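Local coordinates for protein SusD homolog (Bacteroides thetaiotaomicron, PDB 4MRU) that probably binds mucin O-glycans at the cell surface as a SusD-like outer-membrane lipoprotein of a gut bacterium, at residues A48-R62 against F252-I264. Residues are numbered along the deposited sequence; the frame is centred on the assembly and turned at random.
Sequences AMCGGSYAGYFGETR and FNDWKDYRVGADI
Arg-62 and Asp-257 both carry CG anti to their carbonyl carbons, and the arginine chain then bends at chi2 (-61°), bringing its guanidinium across the carboxylate at about a right angle. NE makes a nearly straight hydrogen bond, part of a salt bridge, to Asp-257 OD1 (3.0 Å), meeting that oxygen on its anti side but 30° out of the carboxylate plane, while NH2 donates to Trp-255 O at 2.8 Å; both acceptors lie at the guanidinium edge, near its plane, and NH1 pairs with Asp-304. With an alanine here, Asp-257 and Asp-304 would probably each lose a positive mate, and Trp-255 O this donor. Next door, Thr-61 OG1 donates to a lone pair of Lys-256 O, 2.8 Å away. The turn at Thr-61 and Asp-257 closes one end of a two-stranded antiparallel sheet, 58-60 with 258-260, a small element in a helix-rich SusD-type fold: Gly-59 and Arg-259 exchange two backbone hydrogen bonds, and Gly-261 N, at the N-cap of helix 262-270, reaches Tyr-57 O. Tyr-258 stands beside Glu-60 on one side of this sheet, its ring packed against helix 40-54. Ala-48 CB sits squarely over one ring face, a CH-pi contact 3.5 Å from the centroid of Tyr-258, and Met-49 CG comes in at the ring's edge. The Phe-252 ring points its edge at the face of Phe-58, the planes 55° apart; Tyr-57 CB lies over the opposite face, toward its rim.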
loop_
_atom_site.group_PDB
_atom_site.type_symbol
_atom_site.label_atom_id
_atom_site.label_comp_id
_atom_site.label_asym_id
_atom_site.label_seq_id
_atom_site.Cartn_x
_atom_site.Cartn_y
_atom_site.Cartn_z
ATOM N N ALA A 48 -10.074 -0.801 3.356
ATOM C CA ALA A 48 -11.193 -0.832 2.425
ATOM C C ALA A 48 -11.603 0.599 2.016
ATOM O O ALA A 48 -11.624 0.950 0.844
ATOM C CB ALA A 48 -12.374 -1.598 3.032
HETATM N N MSE A 49 -11.826 1.419 3.012
HETATM C CA MSE A 49 -12.211 2.830 2.785
HETATM C C MSE A 49 -11.027 3.675 2.365
HETATM O O MSE A 49 -11.086 4.362 1.338
HETATM C CB MSE A 49 -12.815 3.357 4.054
HETATM C CG MSE A 49 -14.170 2.786 4.371
HETATM SE SE MSE A 49 -14.703 3.736 6.007
HETATM C CE MSE A 49 -16.124 2.545 6.694
ATOM N N CYS A 50 -9.970 3.714 3.168
ATOM C CA CYS A 50 -8.843 4.644 2.869
ATOM C C CYS A 50 -7.941 4.191 1.670
ATOM O O CYS A 50 -7.996 4.791 0.584
ATOM C CB CYS A 50 -8.037 4.876 4.142
ATOM S SG CYS A 50 -6.623 6.011 3.923
ATOM N N GLY A 51 -7.171 3.097 1.840
ATOM C CA GLY A 51 -6.348 2.577 0.772
ATOM C C GLY A 51 -7.183 2.282 -0.466
ATOM O O GLY A 51 -6.799 2.599 -1.586
ATOM N N GLY A 52 -8.340 1.668 -0.254
ATOM C CA GLY A 52 -9.198 1.266 -1.355
ATOM C C GLY A 52 -9.655 2.415 -2.220
ATOM O O GLY A 52 -9.551 2.355 -3.459
ATOM N N SER A 53 -10.158 3.467 -1.600
ATOM C CA SER A 53 -10.637 4.606 -2.355
ATOM C C SER A 53 -9.485 5.382 -3.018
ATOM O O SER A 53 -9.599 5.827 -4.156
ATOM C CB SER A 53 -11.458 5.583 -1.464
ATOM O OG SER A 53 -12.587 4.934 -0.924
ATOM N N TYR A 54 -8.387 5.567 -2.314
ATOM C CA TYR A 54 -7.368 6.467 -2.830
ATOM C C TYR A 54 -6.424 5.771 -3.834
ATOM O O TYR A 54 -5.657 6.435 -4.501
ATOM C CB TYR A 54 -6.620 7.081 -1.663
ATOM C CG TYR A 54 -7.534 7.832 -0.674
ATOM C CD1 TYR A 54 -8.747 8.385 -1.097
ATOM C CD2 TYR A 54 -7.154 8.049 0.636
ATOM C CE1 TYR A 54 -9.571 9.076 -0.219
ATOM C CE2 TYR A 54 -7.962 8.758 1.522
ATOM C CZ TYR A 54 -9.169 9.270 1.092
ATOM O OH TYR A 54 -9.990 9.951 1.933
ATOM N N ALA A 55 -6.461 4.438 -3.902
ATOM C CA ALA A 55 -5.690 3.699 -4.885
ATOM C C ALA A 55 -6.537 3.392 -6.131
ATOM O O ALA A 55 -6.061 2.746 -7.065
ATOM C CB ALA A 55 -5.161 2.401 -4.275
ATOM N N GLY A 56 -7.800 3.786 -6.138
ATOM C CA GLY A 56 -8.665 3.422 -7.274
ATOM C C GLY A 56 -9.043 1.965 -7.312
ATOM O O GLY A 56 -9.397 1.422 -8.381
ATOM N N TYR A 57 -9.050 1.310 -6.141
ATOM C CA TYR A 57 -9.313 -0.132 -6.072
ATOM C C TYR A 57 -10.748 -0.482 -5.681
ATOM O O TYR A 57 -11.315 -1.443 -6.225
ATOM C CB TYR A 57 -8.422 -0.810 -5.059
ATOM C CG TYR A 57 -6.959 -1.003 -5.393
ATOM C CD1 TYR A 57 -6.459 -0.922 -6.694
ATOM C CD2 TYR A 57 -6.077 -1.373 -4.391
ATOM C CE1 TYR A 57 -5.112 -1.175 -6.948
ATOM C CE2 TYR A 57 -4.740 -1.600 -4.643
ATOM C CZ TYR A 57 -4.255 -1.486 -5.906
ATOM O OH TYR A 57 -2.943 -1.729 -6.126
ATOM N N PHE A 58 -11.327 0.271 -4.749
ATOM C CA PHE A 58 -12.640 -0.039 -4.180
ATOM C C PHE A 58 -13.430 1.208 -3.909
ATOM O O PHE A 58 -12.884 2.261 -3.580
ATOM C CB PHE A 58 -12.572 -0.744 -2.827
ATOM C CG PHE A 58 -11.735 -1.965 -2.814
ATOM C CD1 PHE A 58 -12.048 -3.024 -3.619
ATOM C CD2 PHE A 58 -10.618 -2.018 -2.029
ATOM C CE1 PHE A 58 -11.263 -4.139 -3.634
ATOM C CE2 PHE A 58 -9.807 -3.139 -2.061
ATOM C CZ PHE A 58 -10.127 -4.186 -2.871
ATOM N N GLY A 59 -14.740 1.050 -4.019
ATOM C CA GLY A 59 -15.685 2.052 -3.543
ATOM C C GLY A 59 -16.700 1.389 -2.572
ATOM O O GLY A 59 -16.858 0.159 -2.527
ATOM N N GLU A 60 -17.390 2.252 -1.862
ATOM C CA GLU A 60 -18.283 1.882 -0.797
ATOM C C GLU A 60 -19.671 1.714 -1.414
ATOM O O GLU A 60 -20.127 2.503 -2.232
ATOM C CB GLU A 60 -18.261 2.949 0.314
ATOM C CG GLU A 60 -16.871 3.382 0.830
ATOM C CD GLU A 60 -16.412 4.738 0.341
ATOM O OE1 GLU A 60 -16.786 5.109 -0.783
ATOM O OE2 GLU A 60 -15.646 5.414 1.077
ATOM N N THR A 61 -20.346 0.660 -1.022
ATOM C CA THR A 61 -21.679 0.353 -1.538
ATOM C C THR A 61 -22.790 0.986 -0.769
ATOM O O THR A 61 -23.939 1.009 -1.234
ATOM C CB THR A 61 -21.953 -1.170 -1.447
ATOM O OG1 THR A 61 -21.828 -1.583 -0.074
ATOM C CG2 THR A 61 -21.005 -1.925 -2.305
ATOM N N ARG A 62 -22.479 1.552 0.399
ATOM C CA ARG A 62 -23.542 2.027 1.282
ATOM C C ARG A 62 -23.925 3.471 0.975
ATOM O O ARG A 62 -23.225 4.400 1.370
ATOM C CB ARG A 62 -23.147 1.863 2.758
ATOM C CG ARG A 62 -22.902 0.390 3.126
ATOM C CD ARG A 62 -24.161 -0.458 2.913
ATOM N NE ARG A 62 -23.887 -1.883 3.040
ATOM C CZ ARG A 62 -24.753 -2.849 2.775
ATOM N NH1 ARG A 62 -25.999 -2.553 2.363
ATOM N NH2 ARG A 62 -24.368 -4.123 2.934
ATOM N N PHE A 252 -16.064 -7.720 2.293
ATOM C CA PHE A 252 -16.352 -7.786 0.878
ATOM C C PHE A 252 -17.418 -8.823 0.576
ATOM O O PHE A 252 -18.308 -8.581 -0.211
ATOM C CB PHE A 252 -15.078 -8.127 0.108
ATOM C CG PHE A 252 -14.018 -7.067 0.204
ATOM C CD1 PHE A 252 -14.011 -5.995 -0.667
ATOM C CD2 PHE A 252 -13.032 -7.154 1.175
ATOM C CE1 PHE A 252 -13.058 -5.004 -0.578
ATOM C CE2 PHE A 252 -12.043 -6.191 1.257
ATOM C CZ PHE A 252 -12.062 -5.102 0.392
ATOM N N ASN A 253 -17.310 -9.984 1.197
ATOM C CA ASN A 253 -18.165 -11.125 0.887
ATOM C C ASN A 253 -19.451 -11.165 1.696
ATOM O O ASN A 253 -20.444 -11.666 1.212
ATOM C CB ASN A 253 -17.400 -12.439 1.096
ATOM C CG ASN A 253 -16.376 -12.702 0.005
ATOM O OD1 ASN A 253 -16.299 -11.990 -1.011
ATOM N ND2 ASN A 253 -15.566 -13.744 0.206
ATOM N N ASP A 254 -19.420 -10.732 2.938
ATOM C CA ASP A 254 -20.536 -10.984 3.877
ATOM C C ASP A 254 -21.229 -9.709 4.206
ATOM O O ASP A 254 -22.414 -9.619 4.022
ATOM C CB ASP A 254 -20.045 -11.701 5.144
ATOM C CG ASP A 254 -19.360 -13.045 4.788
ATOM O OD1 ASP A 254 -19.988 -13.862 4.080
ATOM O OD2 ASP A 254 -18.164 -13.206 5.055
ATOM N N TRP A 255 -20.485 -8.713 4.658
ATOM C CA TRP A 255 -21.059 -7.361 4.830
ATOM C C TRP A 255 -21.404 -6.716 3.504
ATOM O O TRP A 255 -22.369 -5.957 3.420
ATOM C CB TRP A 255 -20.086 -6.443 5.523
ATOM C CG TRP A 255 -19.562 -6.893 6.847
ATOM C CD1 TRP A 255 -19.925 -7.991 7.574
ATOM C CD2 TRP A 255 -18.550 -6.228 7.599
ATOM N NE1 TRP A 255 -19.174 -8.062 8.729
ATOM C CE2 TRP A 255 -18.343 -6.970 8.775
ATOM C CE3 TRP A 255 -17.800 -5.065 7.389
ATOM C CZ2 TRP A 255 -17.429 -6.579 9.734
ATOM C CZ3 TRP A 255 -16.887 -4.686 8.343
ATOM C CH2 TRP A 255 -16.685 -5.454 9.485
ATOM N N LYS A 256 -20.604 -7.004 2.490
ATOM C CA LYS A 256 -20.789 -6.468 1.142
ATOM C C LYS A 256 -20.790 -4.921 1.123
ATOM O O LYS A 256 -21.601 -4.317 0.423
ATOM C CB LYS A 256 -22.077 -7.044 0.510
ATOM C CG LYS A 256 -22.141 -8.579 0.602
ATOM C CD LYS A 256 -23.376 -9.136 -0.087
ATOM C CE LYS A 256 -23.638 -10.544 0.388
ATOM N NZ LYS A 256 -24.631 -11.228 -0.486
ATOM N N ASP A 257 -19.880 -4.319 1.898
ATOM C CA ASP A 257 -19.754 -2.888 2.032
ATOM C C ASP A 257 -18.876 -2.246 0.931
ATOM O O ASP A 257 -18.819 -1.039 0.826
ATOM C CB ASP A 257 -19.159 -2.518 3.388
ATOM C CG ASP A 257 -20.153 -2.572 4.531
ATOM O OD1 ASP A 257 -21.357 -2.808 4.305
ATOM O OD2 ASP A 257 -19.696 -2.380 5.676
ATOM N N TYR A 258 -18.168 -3.042 0.142
ATOM C CA TYR A 258 -17.249 -2.536 -0.883
ATOM C C TYR A 258 -17.359 -3.326 -2.170
ATOM O O TYR A 258 -17.542 -4.562 -2.158
ATOM C CB TYR A 258 -15.771 -2.556 -0.399
ATOM C CG TYR A 258 -15.661 -1.895 0.936
ATOM C CD1 TYR A 258 -15.597 -0.519 1.037
ATOM C CD2 TYR A 258 -15.825 -2.640 2.125
ATOM C CE1 TYR A 258 -15.614 0.108 2.290
ATOM C CE2 TYR A 258 -15.856 -1.998 3.368
ATOM C CZ TYR A 258 -15.756 -0.639 3.423
ATOM O OH TYR A 258 -15.835 -0.023 4.632
ATOM N N ARG A 259 -17.191 -2.625 -3.290
ATOM C CA ARG A 259 -17.032 -3.288 -4.566
ATOM C C ARG A 259 -15.854 -2.648 -5.288
ATOM O O ARG A 259 -15.318 -1.624 -4.881
ATOM C CB ARG A 259 -18.320 -3.230 -5.412
ATOM C CG ARG A 259 -19.513 -4.016 -4.881
ATOM C CD ARG A 259 -19.196 -5.472 -5.031
ATOM N NE ARG A 259 -20.152 -6.459 -4.512
ATOM C CZ ARG A 259 -19.995 -7.180 -3.398
ATOM N NH1 ARG A 259 -19.010 -6.943 -2.536
ATOM N NH2 ARG A 259 -20.853 -8.146 -3.139
ATOM N N VAL A 260 -15.469 -3.271 -6.373
ATOM C CA VAL A 260 -14.319 -2.848 -7.115
ATOM C C VAL A 260 -14.560 -1.510 -7.806
ATOM O O VAL A 260 -15.635 -1.235 -8.336
ATOM C CB VAL A 260 -13.920 -3.944 -8.148
ATOM C CG1 VAL A 260 -12.710 -3.503 -8.943
ATOM C CG2 VAL A 260 -13.627 -5.236 -7.436
ATOM N N GLY A 261 -13.508 -0.689 -7.809
ATOM C CA GLY A 261 -13.539 0.627 -8.370
ATOM C C GLY A 261 -13.372 0.680 -9.881
ATOM O O GLY A 261 -12.850 -0.257 -10.513
ATOM N N ALA A 262 -13.810 1.804 -10.456
ATOM C CA ALA A 262 -13.812 1.981 -11.886
ATOM C C ALA A 262 -12.396 1.960 -12.456
ATOM O O ALA A 262 -12.174 1.459 -13.565
ATOM C CB ALA A 262 -14.474 3.287 -12.245
ATOM N N ASP A 263 -11.454 2.533 -11.715
ATOM C CA ASP A 263 -10.120 2.766 -12.279
ATOM C C ASP A 263 -9.441 1.473 -12.629
ATOM O O ASP A 263 -9.010 1.274 -13.770
ATOM C CB ASP A 263 -9.246 3.559 -11.311
ATOM C CG ASP A 263 -9.889 4.858 -10.891
ATOM O OD1 ASP A 263 -10.712 4.859 -9.935
ATOM O OD2 ASP A 263 -9.559 5.857 -11.543
ATOM N N ILE A 264 -9.348 0.565 -11.674
ATOM C CA ILE A 264 -8.634 -0.688 -11.933
ATOM C C ILE A 264 -9.331 -1.515 -13.033
ATOM O O ILE A 264 -8.668 -2.143 -13.865
ATOM C CB ILE A 264 -8.406 -1.508 -10.664
ATOM C CG1 ILE A 264 -7.427 -2.659 -10.989
ATOM C CG2 ILE A 264 -9.732 -2.016 -10.079
ATOM C CD1 ILE A 264 -6.747 -3.239 -9.797
#